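Local coordinates for glycosyl hydrolases family 31 family protein (Aspergillus niger, PDB 6DRU) that catalyses the release of alpha-xylose from the non-reducing terminal glucose of xyloglucan oligosaccharides, at residues R615-D620 and N637-Q642; P667-G670 and P676-Y679; V180-K185 and A505-W510; G153-Q156 and N161-G164. All coordinates share one frame; numbering follows the deposited sequence.

Contact 1: R615-D620 and N637-Q642; sequences RPLYMD and NYTTQQ. With NAG (2-acetamido-2-deoxy-beta-D-glucopyranose), chain E.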
loop_
_atom_site.group_PDB
_atom_site.type_symbol
_atom_site.label_atom_id
_atom_site.label_comp_id
_atom_site.label_asym_id
_atom_site.label_seq_id
_atom_site.Cartn_x
_atom_site.Cartn_y
_atom_site.Cartn_z
ATOM N N ARG A 615 30.181 23.836 -24.629
ATOM C CA ARG A 615 30.834 22.536 -24.716
ATOM C C ARG A 615 31.809 22.337 -23.566
ATOM O O ARG A 615 32.781 23.102 -23.445
ATOM C CB ARG A 615 31.562 22.413 -26.057
ATOM C CG ARG A 615 30.658 22.623 -27.263
ATOM C CD ARG A 615 31.442 22.714 -28.563
ATOM N NE ARG A 615 32.159 21.481 -28.871
ATOM C CZ ARG A 615 31.592 20.391 -29.378
ATOM N NH1 ARG A 615 30.291 20.375 -29.635
ATOM N NH2 ARG A 615 32.327 19.316 -29.626
ATOM N N PRO A 616 31.601 21.341 -22.707
ATOM C CA PRO A 616 32.630 20.996 -21.723
ATOM C C PRO A 616 33.910 20.556 -22.417
ATOM O O PRO A 616 33.891 20.049 -23.541
ATOM C CB PRO A 616 31.994 19.851 -20.926
ATOM C CG PRO A 616 30.900 19.328 -21.804
ATOM C CD PRO A 616 30.395 20.510 -22.564
ATOM N N LEU A 617 35.034 20.754 -21.726
ATOM C CA LEU A 617 36.341 20.616 -22.361
ATOM C C LEU A 617 36.647 19.190 -22.804
ATOM O O LEU A 617 37.491 19.004 -23.686
ATOM C CB LEU A 617 37.442 21.106 -21.418
ATOM C CG LEU A 617 37.402 22.597 -21.077
ATOM C CD1 LEU A 617 38.589 22.987 -20.210
ATOM C CD2 LEU A 617 37.360 23.438 -22.346
ATOM N N TYR A 618 35.988 18.181 -22.228
ATOM C CA TYR A 618 36.280 16.811 -22.630
ATOM C C TYR A 618 35.773 16.496 -24.032
ATOM O O TYR A 618 36.263 15.550 -24.656
ATOM C CB TYR A 618 35.693 15.814 -21.624
ATOM C CG TYR A 618 34.193 15.897 -21.425
ATOM C CD1 TYR A 618 33.314 15.362 -22.361
ATOM C CD2 TYR A 618 33.656 16.486 -20.288
ATOM C CE1 TYR A 618 31.947 15.428 -22.180
ATOM C CE2 TYR A 618 32.287 16.553 -20.097
ATOM C CZ TYR A 618 31.439 16.024 -21.048
ATOM O OH TYR A 618 30.077 16.090 -20.867
ATOM N N MET A 619 34.815 17.269 -24.545
ATOM C CA MET A 619 34.251 16.954 -25.852
ATOM C C MET A 619 35.198 17.317 -26.987
ATOM O O MET A 619 35.114 16.729 -28.071
ATOM C CB MET A 619 32.914 17.669 -26.033
ATOM C CG MET A 619 31.784 17.052 -25.235
ATOM S SD MET A 619 30.173 17.438 -25.934
ATOM C CE MET A 619 30.253 19.210 -25.889
ATOM N N ASP A 620 36.096 18.278 -26.767
ATOM C CA ASP A 620 36.995 18.735 -27.816
ATOM C C ASP A 620 38.465 18.430 -27.564
ATOM O O ASP A 620 39.247 18.441 -28.520
ATOM C CB ASP A 620 36.844 20.250 -28.026
ATOM C CG ASP A 620 35.633 20.606 -28.868
ATOM O OD1 ASP A 620 35.297 19.830 -29.790
ATOM O OD2 ASP A 620 35.024 21.668 -28.615
ATOM N N ASN A 637 38.301 23.395 -11.218
ATOM C CA ASN A 637 37.687 24.636 -11.680
ATOM C C ASN A 637 37.983 24.914 -13.147
ATOM O O ASN A 637 37.233 25.658 -13.788
ATOM C CB ASN A 637 38.157 25.818 -10.827
ATOM C CG ASN A 637 37.798 25.665 -9.358
ATOM O OD1 ASN A 637 38.462 24.941 -8.618
ATOM N ND2 ASN A 637 36.745 26.355 -8.928
ATOM N N TYR A 638 39.053 24.331 -13.696
ATOM C CA TYR A 638 39.379 24.533 -15.103
ATOM C C TYR A 638 38.413 23.814 -16.034
ATOM O O TYR A 638 38.324 24.180 -17.211
ATOM C CB TYR A 638 40.810 24.074 -15.384
ATOM C CG TYR A 638 41.858 24.899 -14.675
ATOM C CD1 TYR A 638 41.781 26.284 -14.653
ATOM C CD2 TYR A 638 42.921 24.291 -14.021
ATOM C CE1 TYR A 638 42.735 27.043 -14.002
ATOM C CE2 TYR A 638 43.879 25.041 -13.367
ATOM C CZ TYR A 638 43.783 26.415 -13.361
ATOM O OH TYR A 638 44.738 27.162 -12.710
ATOM N N THR A 639 37.693 22.805 -15.542
ATOM C CA THR A 639 36.723 22.087 -16.358
ATOM C C THR A 639 35.278 22.338 -15.954
ATOM O O THR A 639 34.388 22.195 -16.798
ATOM C CB THR A 639 36.996 20.577 -16.312
ATOM O OG1 THR A 639 37.076 20.144 -14.948
ATOM C CG2 THR A 639 38.303 20.257 -17.013
ATOM N N THR A 640 35.021 22.712 -14.702
ATOM C CA THR A 640 33.672 23.041 -14.261
ATOM C C THR A 640 33.317 24.507 -14.467
ATOM O O THR A 640 32.141 24.866 -14.338
ATOM C CB THR A 640 33.485 22.675 -12.782
ATOM O OG1 THR A 640 34.302 23.524 -11.965
ATOM C CG2 THR A 640 33.863 21.222 -12.539
ATOM N N GLN A 641 34.297 25.362 -14.782
ATOM C CA GLN A 641 34.050 26.788 -14.967
ATOM C C GLN A 641 34.625 27.329 -16.273
ATOM O O GLN A 641 34.587 28.545 -16.492
ATOM C CB GLN A 641 34.608 27.588 -13.783
ATOM C CG GLN A 641 34.058 27.156 -12.429
ATOM C CD GLN A 641 34.629 27.965 -11.280
ATOM O OE1 GLN A 641 34.671 27.503 -10.140
ATOM N NE2 GLN A 641 35.067 29.184 -11.576
ATOM N N GLN A 642 35.159 26.470 -17.138
ATOM C CA GLN A 642 35.553 26.845 -18.489
ATOM C C GLN A 642 34.818 25.963 -19.487
ATOM O O GLN A 642 34.432 24.833 -19.170
ATOM C CB GLN A 642 37.066 26.708 -18.713
ATOM C CG GLN A 642 37.946 27.422 -17.704
ATOM C CD GLN A 642 39.423 27.268 -18.024
ATOM O OE1 GLN A 642 40.287 27.716 -17.269
ATOM N NE2 GLN A 642 39.719 26.634 -19.153
HETATM C C1 NAG E . 36.464 26.363 -7.483
HETATM C C2 NAG E . 35.982 27.651 -6.846
HETATM C C3 NAG E . 35.715 27.509 -5.393
HETATM C C4 NAG E . 34.844 26.303 -5.131
HETATM C C5 NAG E . 35.490 25.082 -5.745
HETATM C C6 NAG E . 34.634 23.861 -5.478
HETATM C C7 NAG E . 36.647 29.793 -7.860
HETATM C C8 NAG E . 37.681 30.874 -8.080
HETATM N N2 NAG E . 36.954 28.667 -7.052
HETATM O O3 NAG E . 35.109 28.688 -4.917
HETATM O O4 NAG E . 34.692 26.112 -3.744
HETATM O O5 NAG E . 35.617 25.296 -7.130
HETATM O O6 NAG E . 34.296 23.234 -6.695
HETATM O O7 NAG E . 35.554 29.887 -8.379
#
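Leu-617 reaches across to the short helix 637-640 of the C-terminal domain, a helix that opens with the N-glycosylation sequon Asn-637, Tyr-638, Thr-639. Its CD1 methyl does most of the touching: it packs on the CG2 methyl of Thr-639 at 4.2 Å and, obliquely, on the amide end of Gln-642, with NE2 4.0 Å away, and it lies beside the backbone O of Tyr-638 in plain van der Waals packing. A branched aliphatic chain suits this position, since it packs in a buried place without needing a polar partner. The polar ends beside it are served elsewhere: Gln-642 NE2 binds Tyr-665 O, and Thr-639 OG1 is hydrogen-bonded to Leu-631 O, leaving its methyl to pack.

Behind Leu-617, Arg-615 grips Asp-620 side-on. NE binds OD2 of Asp-620 at 2.9 Å, nearly straight at 168°, while NH2 takes OD1; the methyl CE of Met-619 lies over the guanidinium centre. A second carboxylate, that of Asp-229, also pairs with NH2, so the positive charge is probably shared between two acids.

On the far side of the helix, Gln-641 stretches out beyond CG (chi2 180°) and brings its amide to the sugar. OE1 accepts from Asn-637 ND2 at 2.7 Å, and NE2 makes a weak bond to NAG O7. The sugar itself is attached through the 1.5 Å bond between Asn-637 ND2 and NAG C1.

Contact 2: P667-G670 and P676-Y679; sequences PQTG and PWTY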
loop_
_atom_site.group_PDB
_atom_site.type_symbol
_atom_site.label_atom_id
_atom_site.label_comp_id
_atom_site.label_asym_id
_atom_site.label_seq_id
_atom_site.Cartn_x
_atom_site.Cartn_y
_atom_site.Cartn_z
ATOM N N PRO A 667 43.604 24.425 -23.141
ATOM C CA PRO A 667 43.841 23.008 -23.432
ATOM C C PRO A 667 44.764 22.827 -24.628
ATOM O O PRO A 667 44.953 23.720 -25.457
ATOM C CB PRO A 667 42.438 22.461 -23.726
ATOM C CG PRO A 667 41.488 23.505 -23.203
ATOM C CD PRO A 667 42.200 24.805 -23.360
ATOM N N GLN A 668 45.340 21.631 -24.705
ATOM C CA GLN A 668 46.167 21.251 -25.840
ATOM C C GLN A 668 45.280 20.921 -27.034
ATOM O O GLN A 668 44.207 20.331 -26.880
ATOM C CB GLN A 668 47.036 20.047 -25.476
ATOM C CG GLN A 668 47.989 19.606 -26.564
ATOM C CD GLN A 668 49.346 20.254 -26.428
ATOM O OE1 GLN A 668 49.610 21.302 -27.018
ATOM N NE2 GLN A 668 50.222 19.631 -25.646
ATOM N N THR A 669 45.720 21.325 -28.228
ATOM C CA THR A 669 44.968 21.084 -29.452
ATOM C C THR A 669 45.603 20.040 -30.361
ATOM O O THR A 669 44.936 19.567 -31.289
ATOM C CB THR A 669 44.784 22.386 -30.244
ATOM O OG1 THR A 669 46.068 22.924 -30.593
ATOM C CG2 THR A 669 44.012 23.402 -29.418
ATOM N N GLY A 670 46.859 19.664 -30.124
ATOM C CA GLY A 670 47.524 18.643 -30.912
ATOM C C GLY A 670 48.667 19.133 -31.774
ATOM O O GLY A 670 49.298 18.314 -32.453
ATOM N N PRO A 676 47.833 28.496 -30.838
ATOM C CA PRO A 676 46.515 28.606 -31.474
ATOM C C PRO A 676 45.533 29.493 -30.723
ATOM O O PRO A 676 44.546 29.954 -31.306
ATOM C CB PRO A 676 46.025 27.150 -31.517
ATOM C CG PRO A 676 47.051 26.328 -30.727
ATOM C CD PRO A 676 47.934 27.290 -30.004
ATOM N N TRP A 677 45.787 29.744 -29.442
ATOM C CA TRP A 677 44.855 30.489 -28.603
ATOM C C TRP A 677 45.189 31.975 -28.662
ATOM O O TRP A 677 46.299 32.382 -28.303
ATOM C CB TRP A 677 44.897 29.984 -27.161
ATOM C CG TRP A 677 44.467 28.556 -27.013
ATOM C CD1 TRP A 677 45.262 27.486 -26.726
ATOM C CD2 TRP A 677 43.135 28.042 -27.144
ATOM N NE1 TRP A 677 44.509 26.338 -26.670
ATOM C CE2 TRP A 677 43.200 26.652 -26.923
ATOM C CE3 TRP A 677 41.894 28.623 -27.426
ATOM C CZ2 TRP A 677 42.072 25.833 -26.976
ATOM C CZ3 TRP A 677 40.774 27.809 -27.476
ATOM C CH2 TRP A 677 40.872 26.428 -27.255
ATOM N N THR A 678 44.227 32.780 -29.102
ATOM C CA THR A 678 44.368 34.228 -29.178
ATOM C C THR A 678 43.443 34.864 -28.152
ATOM O O THR A 678 42.227 34.653 -28.195
ATOM C CB THR A 678 44.042 34.745 -30.578
ATOM O OG1 THR A 678 44.896 34.111 -31.537
ATOM C CG2 THR A 678 44.229 36.253 -30.648
ATOM N N TYR A 679 44.018 35.635 -27.232
ATOM C CA TYR A 679 43.212 36.338 -26.246
ATOM C C TYR A 679 42.405 37.440 -26.921
ATOM O O TYR A 679 42.906 38.159 -27.788
ATOM C CB TYR A 679 44.101 36.917 -25.147
ATOM C CG TYR A 679 43.342 37.344 -23.913
ATOM C CD1 TYR A 679 42.564 36.436 -23.207
ATOM C CD2 TYR A 679 43.421 38.645 -23.440
ATOM C CE1 TYR A 679 41.869 36.817 -22.076
ATOM C CE2 TYR A 679 42.734 39.037 -22.307
ATOM C CZ TYR A 679 41.960 38.118 -21.628
ATOM O OH TYR A 679 41.275 38.504 -20.500
#
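The indole of Trp-677 is directed back at the loop 667-670, where its NE1 gives a hydrogen bond to the backbone O of Pro-667 (2.9 Å, 154°). Both flat groups are used squarely: the oxygen lies at the edge of the indole, near its plane, and the nitrogen sits in the carbonyl plane. Since an indole has a single N-H, this one bond helps to fix how the large ring is rotated about its own stem. With CG anti to the carbonyl carbon (chi1 -63°), the ring swings off strand 677-679 to where the loop passes.

The pyrrolidine of Pro-667 crosses the indole at about a right angle, its CD carbon 3.8 Å from CZ2 of Trp-677. Proline serves twice here, offering a carbonyl to the ring nitrogen and an apolar carbon to the benzo part. Thr-669 adds a second apolar touch: running past the indole in the opposite direction, it places CG2 4.0 Å from CZ2 of Trp-677, at a slant to the ring. Its other branch heads for Pro-676, with OG1 3.5 Å from CG of that proline; the hydroxyl has a hydrogen-bonding partner in Gln-671 OE1. Threonine fits because one branch is apolar and the other polar.

The contact thus folds the loop after strand 661-666 onto the start of strand 677-679, which lies between strands 703-705 and 685-686 in the antiparallel sheet of the C-terminal domain. Phe-704 and Leu-706 also pack on Trp-677, while Phe-621 of helix 618-621 touches Pro-667 and Thr-669.

Contact 3: V180-K185 and A505-W510; sequences VFMSNK and AAATGW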
loop_
_atom_site.group_PDB
_atom_site.type_symbol
_atom_site.label_atom_id
_atom_site.label_comp_id
_atom_site.label_asym_id
_atom_site.label_seq_id
_atom_site.Cartn_x
_atom_site.Cartn_y
_atom_site.Cartn_z
ATOM N N VAL A 180 19.625 10.731 -18.649
ATOM C CA VAL A 180 20.355 10.640 -19.909
ATOM C C VAL A 180 21.789 11.049 -19.608
ATOM O O VAL A 180 22.043 12.207 -19.253
ATOM C CB VAL A 180 19.751 11.533 -21.004
ATOM C CG1 VAL A 180 20.650 11.549 -22.230
ATOM C CG2 VAL A 180 18.355 11.059 -21.369
ATOM N N PHE A 181 22.725 10.111 -19.737
ATOM C CA PHE A 181 24.107 10.395 -19.385
ATOM C C PHE A 181 25.057 9.770 -20.394
ATOM O O PHE A 181 24.725 8.787 -21.062
ATOM C CB PHE A 181 24.447 9.898 -17.969
ATOM C CG PHE A 181 24.563 8.401 -17.849
ATOM C CD1 PHE A 181 25.792 7.772 -17.992
ATOM C CD2 PHE A 181 23.454 7.627 -17.558
ATOM C CE1 PHE A 181 25.905 6.398 -17.869
ATOM C CE2 PHE A 181 23.563 6.255 -17.429
ATOM C CZ PHE A 181 24.791 5.639 -17.587
ATOM N N MET A 182 26.245 10.362 -20.497
ATOM C CA MET A 182 27.355 9.812 -21.261
ATOM C C MET A 182 28.430 9.321 -20.303
ATOM O O MET A 182 28.657 9.923 -19.249
ATOM C CB MET A 182 27.962 10.852 -22.207
ATOM C CG MET A 182 27.015 11.411 -23.248
ATOM S SD MET A 182 27.869 12.558 -24.350
ATOM C CE MET A 182 28.595 13.694 -23.169
ATOM N N SER A 183 29.085 8.228 -20.672
ATOM C CA SER A 183 30.221 7.705 -19.932
ATOM C C SER A 183 31.487 7.860 -20.764
ATOM O O SER A 183 31.452 7.788 -21.996
ATOM C CB SER A 183 30.012 6.234 -19.563
ATOM O OG SER A 183 31.157 5.702 -18.924
ATOM N N ASN A 184 32.611 8.079 -20.080
ATOM C CA ASN A 184 33.882 8.186 -20.785
ATOM C C ASN A 184 34.363 6.852 -21.343
ATOM O O ASN A 184 35.339 6.836 -22.098
ATOM C CB ASN A 184 34.949 8.793 -19.869
ATOM C CG ASN A 184 35.148 8.001 -18.596
ATOM O OD1 ASN A 184 34.355 7.119 -18.269
ATOM N ND2 ASN A 184 36.212 8.313 -17.867
ATOM N N LYS A 185 33.704 5.742 -21.003
ATOM C CA LYS A 185 34.015 4.468 -21.638
ATOM C C LYS A 185 33.566 4.415 -23.091
ATOM O O LYS A 185 33.930 3.471 -23.800
ATOM C CB LYS A 185 33.376 3.315 -20.865
ATOM C CG LYS A 185 34.141 2.905 -19.623
ATOM C CD LYS A 185 33.656 1.568 -19.094
ATOM C CE LYS A 185 34.430 1.158 -17.854
ATOM N NZ LYS A 185 33.729 0.094 -17.085
ATOM N N ALA A 505 23.733 20.075 -18.619
ATOM C CA ALA A 505 22.581 20.108 -19.514
ATOM C C ALA A 505 22.987 19.799 -20.949
ATOM O O ALA A 505 22.230 19.165 -21.693
ATOM C CB ALA A 505 21.893 21.471 -19.430
ATOM N N ALA A 506 24.177 20.244 -21.357
ATOM C CA ALA A 506 24.643 19.962 -22.711
ATOM C C ALA A 506 24.836 18.466 -22.922
ATOM O O ALA A 506 24.508 17.935 -23.991
ATOM C CB ALA A 506 25.938 20.722 -22.990
ATOM N N ALA A 507 25.367 17.767 -21.916
ATOM C CA ALA A 507 25.545 16.324 -22.025
ATOM C C ALA A 507 24.222 15.573 -21.977
ATOM O O ALA A 507 24.160 14.424 -22.427
ATOM C CB ALA A 507 26.471 15.820 -20.918
ATOM N N THR A 508 23.168 16.192 -21.443
ATOM C CA THR A 508 21.841 15.590 -21.450
ATOM C C THR A 508 21.131 15.772 -22.786
ATOM O O THR A 508 20.145 15.073 -23.051
ATOM C CB THR A 508 20.994 16.181 -20.315
ATOM O OG1 THR A 508 21.788 16.276 -19.126
ATOM C CG2 THR A 508 19.777 15.310 -20.024
ATOM N N GLY A 509 21.618 16.674 -23.636
ATOM C CA GLY A 509 21.013 16.940 -24.925
ATOM C C GLY A 509 20.343 18.291 -25.042
ATOM O O GLY A 509 19.751 18.577 -26.090
ATOM N N TRP A 510 20.420 19.133 -24.015
ATOM C CA TRP A 510 19.754 20.430 -24.004
ATOM C C TRP A 510 20.752 21.504 -24.416
ATOM O O TRP A 510 21.772 21.699 -23.745
ATOM C CB TRP A 510 19.178 20.739 -22.622
ATOM C CG TRP A 510 18.292 19.664 -22.073
ATOM C CD1 TRP A 510 17.664 18.673 -22.773
ATOM C CD2 TRP A 510 17.938 19.470 -20.699
ATOM N NE1 TRP A 510 16.942 17.875 -21.919
ATOM C CE2 TRP A 510 17.093 18.344 -20.640
ATOM C CE3 TRP A 510 18.254 20.140 -19.513
ATOM C CZ2 TRP A 510 16.559 17.874 -19.442
ATOM C CZ3 TRP A 510 17.724 19.671 -18.325
ATOM C CH2 TRP A 510 16.887 18.550 -18.299
#
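Val-180 and Met-182, on the same face of strand 176-183, pack against the C-terminal end of helix 492-508, a helix of the TIM-barrel domain. The contact therefore joins a strand of the N-terminal beta region to the catalytic barrel, and all four touching residues are buried.

Van der Waals packing does the work across it. Val-180 sets its CB 3.9 Å from the CG2 methyl of Thr-508, and its CG1 branch lies 3.7 Å from the backbone O of the same threonine. Met-182 bends at its thioether (chi3 -54°), which brings the CE methyl to 3.8 Å from Ala-507 CB. Small Ala-507 lets the helix come close, and the long, unbranched methionine reaches the alanine methyl.

Polar bonds close the helix end instead of bridging the segments. Gly-509, at positive phi (110°), forms a Schellman motif: its N bonds Ala-506 O, and Trp-510 N returns to Ala-505 O at 2.9 Å. Thr-508 OG1 turns back to Ser-504 O, and Gln-232 NE2 meets Ala-507 O. The chain then carries Trp-510 beneath the threonine, whose CG2 methyl rests 4.0 Å above the indole plane, offset toward its rim.

Contact 4: G153-Q156 and N161-G164; sequences GTQQ and NKKG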
loop_
_atom_site.group_PDB
_atom_site.type_symbol
_atom_site.label_atom_id
_atom_site.label_comp_id
_atom_site.label_asym_id
_atom_site.label_seq_id
_atom_site.Cartn_x
_atom_site.Cartn_y
_atom_site.Cartn_z
ATOM N N GLY A 153 20.931 15.717 -16.372
ATOM C CA GLY A 153 20.119 16.900 -16.166
ATOM C C GLY A 153 20.892 18.037 -15.522
ATOM O O GLY A 153 22.121 18.120 -15.587
ATOM N N THR A 154 20.142 18.926 -14.879
ATOM C CA THR A 154 20.700 20.115 -14.252
ATOM C C THR A 154 20.598 20.028 -12.735
ATOM O O THR A 154 19.677 19.416 -12.186
ATOM C CB THR A 154 19.990 21.380 -14.740
ATOM O OG1 THR A 154 18.606 21.327 -14.370
ATOM C CG2 THR A 154 20.103 21.498 -16.248
ATOM N N GLN A 155 21.549 20.674 -12.064
ATOM C CA GLN A 155 21.678 20.645 -10.614
ATOM C C GLN A 155 22.788 21.609 -10.220
ATOM O O GLN A 155 23.757 21.786 -10.964
ATOM C CB GLN A 155 21.987 19.227 -10.113
ATOM C CG GLN A 155 22.233 19.112 -8.620
ATOM C CD GLN A 155 22.557 17.695 -8.195
ATOM O OE1 GLN A 155 22.734 16.811 -9.033
ATOM N NE2 GLN A 155 22.635 17.471 -6.889
ATOM N N GLN A 156 22.636 22.239 -9.053
ATOM C CA GLN A 156 23.655 23.160 -8.544
ATOM C C GLN A 156 24.592 22.391 -7.616
ATOM O O GLN A 156 24.537 22.496 -6.389
ATOM C CB GLN A 156 23.008 24.346 -7.840
ATOM C CG GLN A 156 22.047 25.122 -8.717
ATOM C CD GLN A 156 21.542 26.390 -8.059
ATOM O OE1 GLN A 156 20.343 26.550 -7.834
ATOM N NE2 GLN A 156 22.457 27.302 -7.751
ATOM N N ASN A 161 31.494 15.812 -13.445
ATOM C CA ASN A 161 31.606 14.370 -13.259
ATOM C C ASN A 161 30.654 13.969 -12.139
ATOM O O ASN A 161 30.896 14.279 -10.967
ATOM C CB ASN A 161 33.043 13.968 -12.932
ATOM C CG ASN A 161 33.198 12.472 -12.723
ATOM O OD1 ASN A 161 32.361 11.681 -13.157
ATOM N ND2 ASN A 161 34.275 12.080 -12.052
ATOM N N LYS A 162 29.573 13.280 -12.498
ATOM C CA LYS A 162 28.539 12.904 -11.546
ATOM C C LYS A 162 28.807 11.560 -10.876
ATOM O O LYS A 162 27.944 11.070 -10.140
ATOM C CB LYS A 162 27.173 12.880 -12.237
ATOM C CG LYS A 162 26.781 14.203 -12.883
ATOM C CD LYS A 162 26.632 15.311 -11.846
ATOM C CE LYS A 162 26.466 16.676 -12.502
ATOM N NZ LYS A 162 25.054 16.965 -12.878
ATOM N N LYS A 163 29.973 10.961 -11.110
ATOM C CA LYS A 163 30.302 9.690 -10.479
ATOM C C LYS A 163 30.318 9.836 -8.961
ATOM O O LYS A 163 30.793 10.838 -8.421
ATOM C CB LYS A 163 31.658 9.191 -10.976
ATOM C CG LYS A 163 32.127 7.887 -10.349
ATOM C CD LYS A 163 31.692 6.694 -11.179
ATOM C CE LYS A 163 32.122 5.387 -10.540
ATOM N NZ LYS A 163 31.514 4.211 -11.222
ATOM N N GLY A 164 29.794 8.824 -8.275
ATOM C CA GLY A 164 29.711 8.856 -6.829
ATOM C C GLY A 164 28.537 9.629 -6.274
ATOM O O GLY A 164 28.475 9.835 -5.056
HETATM O O HOH W 1 22.110 16.372 -11.939
#
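Gln-155 and Lys-162 face each other with the nearest CA atoms of the two segments, still 10.4 Å apart, so the backbones of this loop between strands 149-151 and 166-168 do not pair, and side chains must span the gap. Lys-162 does most of the spanning. Its chain is kinked at chi2 (-63°) and again at chi4 (85°), and the two bends steer the ammonium toward segment 153-156. NZ of Lys-162 ends 4.2 Å from the backbone O of Gly-153, too far for a hydrogen bond.

Gln-155 comes from the other side with an extended chain, CG and CD both trans, and presents its amide oxygen. A water fills the remaining distance: it donates to Gln-155 OE1 at 3.0 Å and accepts a weak bond from Lys-162 NZ at 3.1 Å. Glutamine suits the place because its oxygen is a neutral acceptor at the end of a long arm. Glycine suits position 153, where the chain turns a corner at positive phi (90°) and any CB would press on the preceding carbonyl.

Just before Lys-162, Asn-161 shapes the loop as an Asx turn, its OD1 accepting from Lys-163 N at 3.2 Å; the donor lies well above the carbonyl plane. Its ND2 holds Ser-633 O, tying the loop to the C-terminal domain.

The buried ammonium of Lys-162 also has a weak hydrogen bond to Ser-504 OG and a long, weak ion pair with Asp-157. Several modest partners, water among them, thus probably share the lysine charge.

Contacts 1, 3 and 4 are buried and lie close together, whereas contact 2 is partly buried near the edge of the chain, about 25 Å from contact 3 between centres. Helix 492-508 is the common element: contact 3 uses its end, Tyr-618 of contact 1 lays its OH 3.6 Å from Ala-507 CB, and contact 4 gives Gly-153 N to Thr-508 OG1. Contacts 1 and 2 belong to the C-terminal domain and meet through Leu-617 and Pro-667. Chemistry differs accordingly: contacts 1 and 3 touch mainly through methyl groups, contact 2 has a direct indole-to-carbonyl bond, and contact 4 relies on water and a lysine charge.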